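Side-chain contacts in separin (Saccharomyces cerevisiae, PDB 5U1T), which cleaves the cohesin subunit Scc1 as a caspase-like cysteine protease at the onset of anaphase, allowing chromosomes to segregate: residues S471-F474 / D475-N479; K1428-G1431 / M1432-I1436; D1538-S1541 / E1542-E1546. All coordinates share one frame; numbering follows the deposited sequence.

Overall arrangement
All three contacts join neighbouring turns of single helices, but they lie in two distant parts of the molecule. Interaction 1, on helix 470-485, has its centre about 89 Å from those of interactions 2 and 3, across the centre of the chain; the nearest atoms of interactions 1 and 2 are about 77 Å apart. Interactions 2 and 3 belong to two helices that pack together in the protease region, and the centres of the two interactions are about 13 Å apart. Phe1429 bridges them, its CE1 lying 3.5 Å from CE2 of Phe1545 and its CZ 3.8 Å from CB of Ser1541. Interaction 3 is also near the probable catalytic residue: the side chains of Asp1538 and Cys1497 are about 10 Å apart.

Interaction 1. Residues S471-F474 / D475-N479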
# COMPACT_ATOMS: atom_id res chain seq x y z
N SER A 471 5.29 20.43 23.92
CA SER A 471 4.32 20.83 22.90
C SER A 471 4.54 22.27 22.43
O SER A 471 4.52 22.52 21.23
CB SER A 471 2.88 20.66 23.39
OG SER A 471 2.71 21.03 24.76
N PHE A 472 4.80 23.19 23.34
CA PHE A 472 5.00 24.55 22.92
C PHE A 472 6.26 24.78 22.11
O PHE A 472 6.24 25.48 21.14
CB PHE A 472 4.99 25.52 24.10
CG PHE A 472 5.32 26.91 23.69
CD1 PHE A 472 4.37 27.71 23.13
CD2 PHE A 472 6.59 27.38 23.81
CE1 PHE A 472 4.67 28.97 22.71
CE2 PHE A 472 6.90 28.64 23.40
CZ PHE A 472 5.94 29.44 22.85
N VAL A 473 7.35 24.16 22.50
CA VAL A 473 8.60 24.36 21.82
C VAL A 473 8.64 23.71 20.46
O VAL A 473 9.35 24.14 19.60
CB VAL A 473 9.79 23.94 22.67
CG1 VAL A 473 9.65 22.52 23.12
CG2 VAL A 473 11.07 24.11 21.90
N PHE A 474 7.87 22.66 20.27
CA PHE A 474 7.80 22.01 18.99
C PHE A 474 6.96 22.85 18.07
O PHE A 474 7.29 23.09 16.94
CB PHE A 474 7.18 20.65 19.14
CG PHE A 474 8.11 19.56 18.80
CD1 PHE A 474 8.33 19.23 17.50
CD2 PHE A 474 8.79 18.91 19.77
CE1 PHE A 474 9.21 18.25 17.17
CE2 PHE A 474 9.67 17.93 19.46
CZ PHE A 474 9.88 17.59 18.15
N ASP A 475 5.86 23.32 18.60
CA ASP A 475 4.93 24.16 17.91
C ASP A 475 5.62 25.43 17.44
O ASP A 475 5.43 25.85 16.33
CB ASP A 475 3.83 24.48 18.89
CG ASP A 475 2.70 25.20 18.29
OD1 ASP A 475 2.55 25.13 17.08
OD2 ASP A 475 1.95 25.82 19.03
N PHE A 476 6.42 26.04 18.30
CA PHE A 476 7.13 27.24 17.96
C PHE A 476 8.22 27.02 16.94
O PHE A 476 8.39 27.80 16.04
CB PHE A 476 7.76 27.85 19.20
CG PHE A 476 8.65 29.02 18.92
CD1 PHE A 476 9.95 28.84 18.57
CD2 PHE A 476 8.16 30.29 18.98
CE1 PHE A 476 10.75 29.90 18.29
CE2 PHE A 476 8.96 31.36 18.70
CZ PHE A 476 10.26 31.16 18.35
N CYS A 477 8.95 25.93 17.07
CA CYS A 477 10.04 25.67 16.17
C CYS A 477 9.65 25.20 14.80
O CYS A 477 10.33 25.49 13.85
CB CYS A 477 10.98 24.65 16.78
SG CYS A 477 12.06 25.34 18.02
N GLN A 478 8.57 24.46 14.71
CA GLN A 478 8.15 23.96 13.43
C GLN A 478 7.57 25.06 12.61
O GLN A 478 7.81 25.15 11.43
CB GLN A 478 7.18 22.82 13.57
CG GLN A 478 7.79 21.53 13.07
CD GLN A 478 7.16 20.35 13.72
OE1 GLN A 478 5.96 20.32 13.92
NE2 GLN A 478 7.96 19.38 14.05
N ASN A 479 6.79 25.92 13.24
CA ASN A 479 6.24 27.05 12.53
C ASN A 479 7.30 28.05 12.09
O ASN A 479 7.20 28.64 11.01
CB ASN A 479 5.20 27.75 13.39
CG ASN A 479 3.86 27.11 13.27
OD1 ASN A 479 2.99 27.59 12.55
ND2 ASN A 479 3.68 25.98 13.94
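Phe474 and Gln478 meet one turn apart in an i to i+4 contact, mostly buried, on helix 470-485, which packs among others of the helical region. The amide nitrogen of Gln478 reaches the rim of the Phe474 ring: NE2 is 3.5 Å from CD1, near the ring plane, while the amide and ring planes stand 70° apart. This is an edge contact, so NE2 does not sit over the pi face. The ring of Phe474 also meets that of Phe603.

Beneath the side chains runs regular helix bonding, including Gln478 N to Phe474 O at 2.9 Å. On other flanks the pairs are apolar. Phe472 CE2 lies 4.4 Å from Phe476 CB; Cys477 has SG opposite its carbonyl carbon (chi1 -78°), beside the backbone N, and meets Val473 CG2 at 4.2 Å. Asn479 adds a side-chain bond, ND2 to the carbonyl O of Asp475 (3.0 Å), with the donor in the carbonyl plane. The chemistry implies a helix whose hydrophobic residues face helices 431-444, 501-509 and 523-533, while the Gln478 amide, bonded through OE1 to Ser602 and weakly through NE2 to Asn510, is probably oriented mainly by these partners.

Interaction 2. Residues K1428-G1431 / M1432-I1436; sequences KFKG and MFQKI
Phe1429 and Phe1433 pair along helix 1423-1436, the crossover helix of a beta-alpha-beta unit between the parallel strands 1412-1416 and 1444-1447, in the sheet of the peptidase C50 region. The evidence for the pairing is geometric: ring centroids are 5.8 Å apart and the planes meet at 36°, too inclined for a parallel stack and too shallow for a T-shaped one. Phe1429 CB lies over one face of the Phe1433 ring, 4.4 Å from its CE2. In Phe1433 the CG is opposite the carbonyl carbon (chi1 -78°), which carries the ring back toward the preceding turn. The two rings lie on the side of the helix that faces the sheet. Both touch Leu1416, while Phe1429 also reaches Ile1469, and Phe1433 meets Met1414 and Val1467, so the pair seats the helix on strands 1412-1416 and 1465-1469.

Gly1431 takes part through its backbone. Its carbonyl O receives the N-H of Lys1435 in a weak, bent bond of 3.3 Å, and the aliphatic chain of Lys1435 runs alongside the same oxygen, with CG 3.2 Å from Gly1431 O. Gln1434 puts its CG between its own backbone N and carbonyl carbon, bringing the chain over the carbonyls of Lys1430 and Gly1431. The ammonium of Lys1430 forms a salt bridge with Glu1426, one turn earlier.

The backbone bond that accompanies the aromatic pair is straighter than the weak one to Gly1431 O: Phe1433 N donates to Phe1429 O at 3.2 Å, with an N-H...O angle of 169°.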
# COMPACT_ATOMS: atom_id res chain seq x y z
N LYS A 1428 17.20 -31.39 -49.41
CA LYS A 1428 16.13 -32.28 -49.86
C LYS A 1428 14.94 -31.53 -50.45
O LYS A 1428 14.40 -31.95 -51.46
CB LYS A 1428 15.65 -33.17 -48.72
CG LYS A 1428 16.68 -34.17 -48.25
CD LYS A 1428 16.17 -35.02 -47.11
CE LYS A 1428 17.23 -36.03 -46.68
NZ LYS A 1428 16.76 -36.87 -45.53
N PHE A 1429 14.54 -30.44 -49.82
CA PHE A 1429 13.29 -29.80 -50.20
C PHE A 1429 13.45 -28.56 -51.07
O PHE A 1429 12.47 -28.07 -51.63
CB PHE A 1429 12.50 -29.45 -48.94
CG PHE A 1429 11.98 -30.65 -48.22
CD1 PHE A 1429 10.82 -31.28 -48.64
CD2 PHE A 1429 12.68 -31.18 -47.14
CE1 PHE A 1429 10.35 -32.41 -47.98
CE2 PHE A 1429 12.21 -32.31 -46.48
CZ PHE A 1429 11.04 -32.92 -46.90
N LYS A 1430 14.69 -28.08 -51.18
CA LYS A 1430 15.03 -26.93 -52.02
C LYS A 1430 14.34 -27.05 -53.37
O LYS A 1430 13.67 -26.12 -53.82
CB LYS A 1430 16.56 -26.83 -52.20
CG LYS A 1430 17.06 -25.53 -52.80
CD LYS A 1430 18.59 -25.39 -52.71
CE LYS A 1430 19.08 -25.38 -51.25
NZ LYS A 1430 20.35 -24.60 -51.07
N GLY A 1431 14.46 -28.23 -53.96
CA GLY A 1431 13.89 -28.54 -55.26
C GLY A 1431 12.41 -28.27 -55.44
O GLY A 1431 12.04 -27.36 -56.18
N MET A 1432 11.56 -29.05 -54.77
CA MET A 1432 10.10 -28.94 -54.94
C MET A 1432 9.53 -27.58 -54.53
O MET A 1432 8.63 -27.05 -55.19
CB MET A 1432 9.39 -30.05 -54.16
CG MET A 1432 7.90 -29.84 -53.99
SD MET A 1432 7.15 -31.01 -52.85
CE MET A 1432 7.03 -32.46 -53.90
N PHE A 1433 10.05 -27.00 -53.45
CA PHE A 1433 9.50 -25.74 -52.94
C PHE A 1433 9.73 -24.60 -53.92
O PHE A 1433 8.80 -23.85 -54.24
CB PHE A 1433 10.10 -25.39 -51.57
CG PHE A 1433 9.49 -26.16 -50.43
CD1 PHE A 1433 8.57 -27.18 -50.66
CD2 PHE A 1433 9.84 -25.87 -49.11
CE1 PHE A 1433 8.01 -27.90 -49.60
CE2 PHE A 1433 9.27 -26.58 -48.05
CZ PHE A 1433 8.36 -27.59 -48.30
N GLN A 1434 10.96 -24.46 -54.41
CA GLN A 1434 11.29 -23.37 -55.32
C GLN A 1434 10.53 -23.52 -56.64
O GLN A 1434 10.35 -22.55 -57.37
CB GLN A 1434 12.80 -23.33 -55.59
CG GLN A 1434 13.27 -24.47 -56.48
CD GLN A 1434 14.76 -24.48 -56.72
OE1 GLN A 1434 15.52 -23.84 -55.97
NE2 GLN A 1434 15.20 -25.20 -57.76
N LYS A 1435 10.11 -24.75 -56.95
CA LYS A 1435 9.33 -25.01 -58.15
C LYS A 1435 7.90 -24.54 -57.97
O LYS A 1435 7.29 -24.01 -58.89
CB LYS A 1435 9.34 -26.50 -58.48
CG LYS A 1435 10.65 -27.01 -59.02
CD LYS A 1435 10.61 -28.52 -59.11
CE LYS A 1435 11.80 -29.09 -59.88
NZ LYS A 1435 11.82 -30.58 -59.78
N ILE A 1436 7.36 -24.75 -56.78
CA ILE A 1436 5.99 -24.35 -56.51
C ILE A 1436 5.84 -22.82 -56.53
O ILE A 1436 4.83 -22.32 -57.01
CB ILE A 1436 5.49 -24.94 -55.19
CG1 ILE A 1436 5.18 -26.43 -55.41
CG2 ILE A 1436 4.25 -24.23 -54.73
CD1 ILE A 1436 4.87 -27.23 -54.16

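Interaction 3. Residues D1538-S1541 / E1542-E1546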
# COMPACT_ATOMS: atom_id res chain seq x y z
N ASP A 1538 12.36 -36.09 -42.24
CA ASP A 1538 12.29 -35.64 -43.62
C ASP A 1538 11.88 -36.76 -44.55
O ASP A 1538 11.23 -36.51 -45.56
CB ASP A 1538 13.63 -35.05 -44.06
CG ASP A 1538 13.90 -33.72 -43.42
OD1 ASP A 1538 12.96 -33.13 -42.84
OD2 ASP A 1538 15.07 -33.25 -43.49
N LYS A 1539 12.26 -38.00 -44.22
CA LYS A 1539 11.70 -39.18 -44.88
C LYS A 1539 10.17 -39.11 -44.75
O LYS A 1539 9.46 -39.20 -45.75
CB LYS A 1539 12.22 -40.50 -44.27
CG LYS A 1539 13.55 -41.02 -44.80
CD LYS A 1539 13.68 -42.54 -44.54
CE LYS A 1539 14.86 -43.20 -45.27
NZ LYS A 1539 16.19 -42.73 -44.77
N PHE A 1540 9.69 -38.90 -43.53
CA PHE A 1540 8.26 -38.83 -43.26
C PHE A 1540 7.59 -37.68 -44.01
O PHE A 1540 6.54 -37.86 -44.62
CB PHE A 1540 8.01 -38.71 -41.74
CG PHE A 1540 6.58 -38.37 -41.38
CD1 PHE A 1540 5.62 -39.36 -41.33
CD2 PHE A 1540 6.21 -37.07 -41.11
CE1 PHE A 1540 4.31 -39.05 -41.01
CE2 PHE A 1540 4.91 -36.75 -40.79
CZ PHE A 1540 3.95 -37.74 -40.74
N SER A 1541 8.19 -36.50 -43.96
CA SER A 1541 7.63 -35.35 -44.66
C SER A 1541 7.51 -35.58 -46.16
O SER A 1541 6.46 -35.31 -46.75
CB SER A 1541 8.49 -34.11 -44.41
OG SER A 1541 8.55 -33.83 -43.03
N GLU A 1542 8.59 -36.07 -46.77
CA GLU A 1542 8.63 -36.39 -48.19
C GLU A 1542 7.46 -37.31 -48.52
O GLU A 1542 6.71 -37.07 -49.47
CB GLU A 1542 9.97 -37.05 -48.55
CG GLU A 1542 10.30 -37.16 -50.04
CD GLU A 1542 11.27 -38.31 -50.33
OE1 GLU A 1542 11.85 -38.84 -49.36
OE2 GLU A 1542 11.42 -38.70 -51.51
N GLU A 1543 7.29 -38.34 -47.70
CA GLU A 1543 6.22 -39.31 -47.91
C GLU A 1543 4.83 -38.70 -47.72
O GLU A 1543 3.89 -39.04 -48.44
CB GLU A 1543 6.42 -40.49 -46.97
CG GLU A 1543 5.42 -41.61 -47.16
CD GLU A 1543 5.54 -42.30 -48.51
OE1 GLU A 1543 6.54 -42.08 -49.23
OE2 GLU A 1543 4.63 -43.10 -48.85
N LEU A 1544 4.73 -37.81 -46.74
CA LEU A 1544 3.47 -37.15 -46.42
C LEU A 1544 2.95 -36.32 -47.59
O LEU A 1544 1.79 -36.43 -47.98
CB LEU A 1544 3.66 -36.27 -45.18
CG LEU A 1544 2.47 -35.73 -44.38
CD1 LEU A 1544 2.05 -34.38 -44.88
CD2 LEU A 1544 1.32 -36.70 -44.42
N PHE A 1545 3.85 -35.51 -48.15
CA PHE A 1545 3.55 -34.68 -49.32
C PHE A 1545 3.14 -35.52 -50.54
O PHE A 1545 2.17 -35.19 -51.23
CB PHE A 1545 4.77 -33.83 -49.70
CG PHE A 1545 5.22 -32.88 -48.62
CD1 PHE A 1545 4.33 -32.36 -47.70
CD2 PHE A 1545 6.54 -32.49 -48.55
CE1 PHE A 1545 4.75 -31.47 -46.73
CE2 PHE A 1545 6.97 -31.61 -47.57
CZ PHE A 1545 6.08 -31.10 -46.66
N GLU A 1546 3.90 -36.58 -50.81
CA GLU A 1546 3.65 -37.38 -51.99
C GLU A 1546 2.30 -38.08 -51.90
O GLU A 1546 1.54 -38.09 -52.88
CB GLU A 1546 4.76 -38.40 -52.21
CG GLU A 1546 5.10 -38.61 -53.68
CD GLU A 1546 4.04 -39.43 -54.43
OE1 GLU A 1546 3.26 -40.17 -53.76
OE2 GLU A 1546 4.01 -39.34 -55.69
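Four successive i to i+4 bonds tie Asp1538-Ser1541 to Glu1542-Phe1545 as regular alpha helix, from Glu1542 N to Asp1538 O at 2.9 Å through to Phe1545 N to Ser1541 O at 3.0 Å, the last nearly straight at 173°. The side chain of Phe1545 leans over this last bond. The torsion that sets its CG opposite the carbonyl carbon and beside the backbone N (chi1 -61°) brings the ring back over the preceding turn, one face against Ser1541 O, which stands 3.2 Å above the ring plane, displaced toward the rim. The ring also comes alongside the serine methylene, with CE2 4.3 Å from Ser1541 CB. The hydroxyl of Ser1541 is hydrogen-bonded to the carbonyl of Ile1537, keeping its polar end within the helix.

On another flank Phe1540 CZ meets Leu1544 CG at 4.4 Å, an apolar i to i+4 pair. With only an alanine at Phe1545, the Ser1541 carbonyl would probably lose the ring face over it and a gap would open beside Phe1550 and Phe1429, whose rings now pack against it.

Helix 1534-1548 is thus gripped from several directions. Asp1538 and Ser1541 touch helix 1423-1436, where Asp1538 OD2 is hydrogen-bonded to Thr1425; Phe1540 and Leu1544 rest on helix 1564-1571; and Ser1541 and Phe1545 meet Leu1495, the residue directly after strand 1492-1494 of the six-stranded mixed sheet of the caspase-like protease domain.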